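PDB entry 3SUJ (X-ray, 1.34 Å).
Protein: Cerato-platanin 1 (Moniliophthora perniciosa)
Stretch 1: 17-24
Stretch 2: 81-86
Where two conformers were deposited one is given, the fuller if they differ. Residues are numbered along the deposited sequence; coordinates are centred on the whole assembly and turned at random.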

ATOM      1  N   SER A  17     -12.180   7.666   5.230  1.00 11.88           N
ATOM      2  CA  SER A  17     -12.980   6.512   5.428  1.00 12.67           C
ATOM      3  C   SER A  17     -12.576   5.336   4.522  1.00 12.11           C
ATOM      4  O   SER A  17     -12.219   5.530   3.358  1.00 12.93           O
ATOM      5  CB  SER A  17     -14.444   6.880   5.111  1.00 14.20           C
ATOM      6  OG  SER A  17     -15.266   5.779   5.231  1.00 14.60           O
ATOM      7  N   LEU A  18     -12.721   4.105   4.999  1.00 12.08           N
ATOM      8  CA  LEU A  18     -12.555   2.973   4.099  1.00 11.68           C
ATOM      9  C   LEU A  18     -13.620   2.935   3.023  1.00 11.62           C
ATOM     10  O   LEU A  18     -13.462   2.267   2.001  1.00 11.86           O
ATOM     11  CB  LEU A  18     -12.546   1.641   4.810  1.00 12.26           C
ATOM     12  CG  LEU A  18     -11.146   1.138   5.226  1.00 10.18           C
ATOM     13  CD1 LEU A  18     -10.236   0.797   3.989  1.00 12.36           C
ATOM     14  CD2 LEU A  18     -10.476   2.081   6.179  1.00 12.36           C
ATOM     15  N   LEU A  19     -14.718   3.675   3.184  1.00 11.69           N
ATOM     16  CA  LEU A  19     -15.698   3.817   2.083  1.00 12.41           C
ATOM     17  C   LEU A  19     -15.174   4.594   0.902  1.00 12.56           C
ATOM     18  O   LEU A  19     -15.776   4.506  -0.184  1.00 14.92           O
ATOM     19  CB  LEU A  19     -17.047   4.378   2.600  1.00 15.54           C
ATOM     20  CG  LEU A  19     -17.701   3.539   3.657  1.00 16.27           C
ATOM     21  CD1 LEU A  19     -18.907   4.360   4.216  1.00 21.55           C
ATOM     22  CD2 LEU A  19     -18.056   2.141   3.150  1.00 22.44           C
ATOM     23  N   SER A  20     -14.031   5.237   1.040  1.00 10.90           N
ATOM     24  CA  SER A  20     -13.439   6.045  -0.046  1.00 11.92           C
ATOM     25  C   SER A  20     -12.538   5.305  -1.030  1.00 11.45           C
ATOM     26  O   SER A  20     -12.068   5.898  -1.989  1.00 13.32           O
ATOM     27  CB  SER A  20     -12.652   7.225   0.517  1.00 12.87           C
ATOM     28  OG  SER A  20     -11.400   6.862   1.079  1.00 13.56           O
ATOM     29  N   VAL A  21     -12.302   4.010  -0.752  1.00 10.79           N
ATOM     30  CA  VAL A  21     -11.383   3.209  -1.592  1.00  9.36           C
ATOM     31  C   VAL A  21     -12.136   2.021  -2.129  1.00  7.91           C
ATOM     32  O   VAL A  21     -13.255   1.679  -1.736  1.00 10.25           O
ATOM     33  CB  VAL A  21     -10.139   2.827  -0.735  1.00  8.96           C
ATOM     34  CG1 VAL A  21      -9.341   4.059  -0.337  1.00  5.76           C
ATOM     35  CG2 VAL A  21     -10.578   1.999   0.480  1.00 10.26           C
ATOM     36  N   THR A  22     -11.467   1.301  -3.006  1.00  9.35           N
ATOM     37  CA  THR A  22     -12.124   0.195  -3.713  1.00  8.73           C
ATOM     38  C   THR A  22     -12.577  -0.866  -2.719  1.00  9.00           C
ATOM     39  O   THR A  22     -13.670  -1.471  -2.848  1.00 10.96           O
ATOM     40  CB  THR A  22     -11.107  -0.441  -4.703  1.00  9.21           C
ATOM     41  OG1 THR A  22     -10.571   0.544  -5.536  1.00  9.90           O
ATOM     42  CG2 THR A  22     -11.797  -1.565  -5.490  1.00 11.69           C
ATOM     43  N   CYS A  23     -11.769  -1.145  -1.708  1.00  8.39           N
ATOM     44  CA  CYS A  23     -12.038  -2.212  -0.739  1.00 10.68           C
ATOM     45  C   CYS A  23     -12.898  -1.749   0.403  1.00 10.99           C
ATOM     46  O   CYS A  23     -12.557  -1.905   1.588  1.00 12.53           O
ATOM     47  CB  CYS A  23     -10.703  -2.817  -0.203  1.00 10.03           C
ATOM     48  SG  CYS A  23      -9.665  -3.476  -1.530  1.00 10.20           S
ATOM     49  N   SER A  24     -14.042  -1.215   0.019  1.00 12.19           N
ATOM     50  CA  SER A  24     -14.986  -0.599   0.991  1.00 13.83           C
ATOM     51  C   SER A  24     -15.772  -1.608   1.797  1.00 16.61           C
ATOM     52  O   SER A  24     -15.440  -1.947   2.906  1.00 19.28           O
ATOM     53  CB  SER A  24     -15.824   0.439   0.273  1.00 13.65           C
ATOM     54  OG  SER A  24     -16.450  -0.228  -0.791  1.00 15.60           O
ATOM     55  N   VAL A  81      -0.520  -2.820   3.227  1.00  8.04           N
ATOM     56  CA  VAL A  81      -1.836  -3.363   3.095  1.00  8.63           C
ATOM     57  C   VAL A  81      -2.505  -2.776   1.855  1.00  7.43           C
ATOM     58  O   VAL A  81      -2.617  -1.514   1.784  1.00  8.34           O
ATOM     59  CB  VAL A  81      -2.695  -3.104   4.368  1.00  8.36           C
ATOM     60  CG1 VAL A  81      -4.109  -3.688   4.174  1.00  9.90           C
ATOM     61  CG2 VAL A  81      -1.971  -3.693   5.618  1.00 10.78           C
ATOM     62  N   ALA A  82      -3.004  -3.584   0.955  1.00  7.50           N
ATOM     63  CA  ALA A  82      -3.662  -3.107  -0.226  1.00  6.93           C
ATOM     64  C   ALA A  82      -5.156  -2.958   0.002  1.00  7.11           C
ATOM     65  O   ALA A  82      -5.863  -3.855   0.450  1.00  8.31           O
ATOM     66  CB  ALA A  82      -3.478  -4.105  -1.330  1.00  9.02           C
ATOM     67  N   ILE A  83      -5.625  -1.715  -0.243  1.00  7.29           N
ATOM     68  CA  ILE A  83      -7.020  -1.363   0.081  1.00  7.65           C
ATOM     69  C   ILE A  83      -7.727  -0.699  -1.102  1.00  8.15           C
ATOM     70  O   ILE A  83      -8.952  -0.368  -0.962  1.00  9.16           O
ATOM     71  CB  ILE A  83      -7.077  -0.391   1.319  1.00  8.43           C
ATOM     72  CG1 ILE A  83      -6.532   1.026   0.943  1.00  9.51           C
ATOM     73  CG2 ILE A  83      -6.250  -0.930   2.499  1.00  9.35           C
ATOM     74  CD1 ILE A  83      -6.653   2.045   2.143  1.00 11.86           C
ATOM     75  N   ASP A  84      -7.026  -0.458  -2.177  1.00  7.00           N
ATOM     76  CA  ASP A  84      -7.553   0.389  -3.273  1.00  8.03           C
ATOM     77  C   ASP A  84      -7.012  -0.118  -4.591  1.00  7.86           C
ATOM     78  O   ASP A  84      -5.879  -0.705  -4.609  1.00  7.78           O
ATOM     79  CB  ASP A  84      -7.110   1.873  -2.983  1.00  8.44           C
ATOM     80  CG  ASP A  84      -7.908   2.902  -3.674  1.00  9.74           C
ATOM     81  OD1 ASP A  84      -9.084   2.693  -4.053  1.00 10.19           O
ATOM     82  OD2 ASP A  84      -7.358   4.018  -3.752  1.00 11.44           O
ATOM     83  N   ARG A  85      -7.691   0.076  -5.686  1.00  7.96           N
ATOM     84  CA  ARG A  85      -7.090  -0.239  -6.963  1.00  8.15           C
ATOM     85  C   ARG A  85      -6.040   0.799  -7.391  1.00 10.10           C
ATOM     86  O   ARG A  85      -6.239   2.035  -7.156  1.00 13.12           O
ATOM     87  CB  ARG A  85      -8.186  -0.311  -8.061  1.00  9.15           C
ATOM     88  CG  ARG A  85      -7.596  -0.578  -9.463  1.00 10.28           C
ATOM     89  CD  ARG A  85      -8.623  -1.204 -10.403  1.00  8.98           C
ATOM     90  NE  ARG A  85      -7.973  -1.421 -11.704  1.00 10.71           N
ATOM     91  CZ  ARG A  85      -7.077  -2.392 -11.930  1.00  9.08           C
ATOM     92  NH1 ARG A  85      -6.783  -3.296 -11.019  1.00  8.53           N
ATOM     93  NH2 ARG A  85      -6.422  -2.441 -13.096  1.00 10.99           N
ATOM     94  N   SER A  86      -4.912   0.380  -7.954  1.00  9.17           N
ATOM     95  CA  SER A  86      -4.001   1.234  -8.695  0.50 10.41           C
ATOM     96  C   SER A  86      -4.043   0.650 -10.113  1.00 11.07           C
ATOM     97  O   SER A  86      -4.114  -0.573 -10.282  1.00 12.10           O
ATOM     98  CB  SER A  86      -2.594   1.073  -8.063  0.50 11.07           C
ATOM     99  OG  SER A  86      -1.702   2.088  -8.522  0.50 12.47           O
TER

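A compact, mixed contact joins a loop that follows a short 3-10 turn to a corner of the chain at Asp84: three hydrogen bonds gather around Thr22 and Cys23, and a small apolar cluster lies beside them. The two stretches belong to one chain, the touching residues are at least 59 positions apart in sequence, and together they bury 318 Å² of surface. The nearest CA atoms are those of Thr22 and Asp84, 4.6 Å apart, followed by those of Cys23 and Ile83, 5.2 Å apart.

The first stretch is held by bonds of its own. Residues 18-20 form the 3-10 segment, and Ser17 anchors its start: Ser17 OG accepts from Leu19 N at 3.0 Å, while Ser17 O accepts from both Ser20 N at 3.0 Å and Ser20 OG at 2.8 Å. The chain then opens at Val21, where phi/psi is -122/173, and Val21, Thr22 and Cys23 all direct their CA-to-CB bonds toward the other stretch. In the second stretch the strand approaches through Val81 and the chain turns a corner at Asp84.

One bond is purely backbone: Cys23 N donates to Ile83 O at 3.0 Å, with an N-H...acceptor angle of 152°. The same carbonyl is also approached by the Val21 side chain, with Val21 CG2 3.2 Å from Ile83 O, a close packing contact.

Thr22 supplies the other two bonds, one through its backbone and one through its side chain. Thr22 N donates to Asp84 OD1 at 3.0 Å and 150°, so a carboxylate oxygen takes up a loop amide. Although the CA-to-CB bond of Asp84 points sideways, the end of its side chain comes nearer to the first stretch, which brings OD1 within reach; OD2 is hydrogen-bonded elsewhere in the structure. In the other bond the hydroxyl is the acceptor: Arg85 N donates to Thr22 OG1 at 2.9 Å and a fairly straight 162°. Thr22 OG1 also lies 3.0 Å from Asp84 OD1. Thr22 thus meets successive residues of the corner, its amide bound to the side chain of Asp84 and its hydroxyl to the backbone of Arg85.

The apolar part centres on Ile83, which has the largest covered area of any residue in the two stretches, 86 Å². With chi1 at p and chi2 at t, its CD1 meets two side chains: Leu18 CD1 and Val21 CG1 each lie 4.2 Å from Ile83 CD1, at van der Waals range. Leu18 starts sideways, but its end comes nearer and so joins the cluster. All three residues are buried, as suits hydrocarbon surfaces withdrawn from solvent.

Cys23 adds looser packing, with Cys23 SG 4.1 Å from Asp84 N and 4.3 Å from Ala82 O; the residue is also covalently bonded elsewhere in the structure. The Arg85 side chain starts sideways, with Arg85 CB 3.6 Å from Thr22 OG1, and its end leads away, so the one hydrogen bond Arg85 makes here is through its backbone amide.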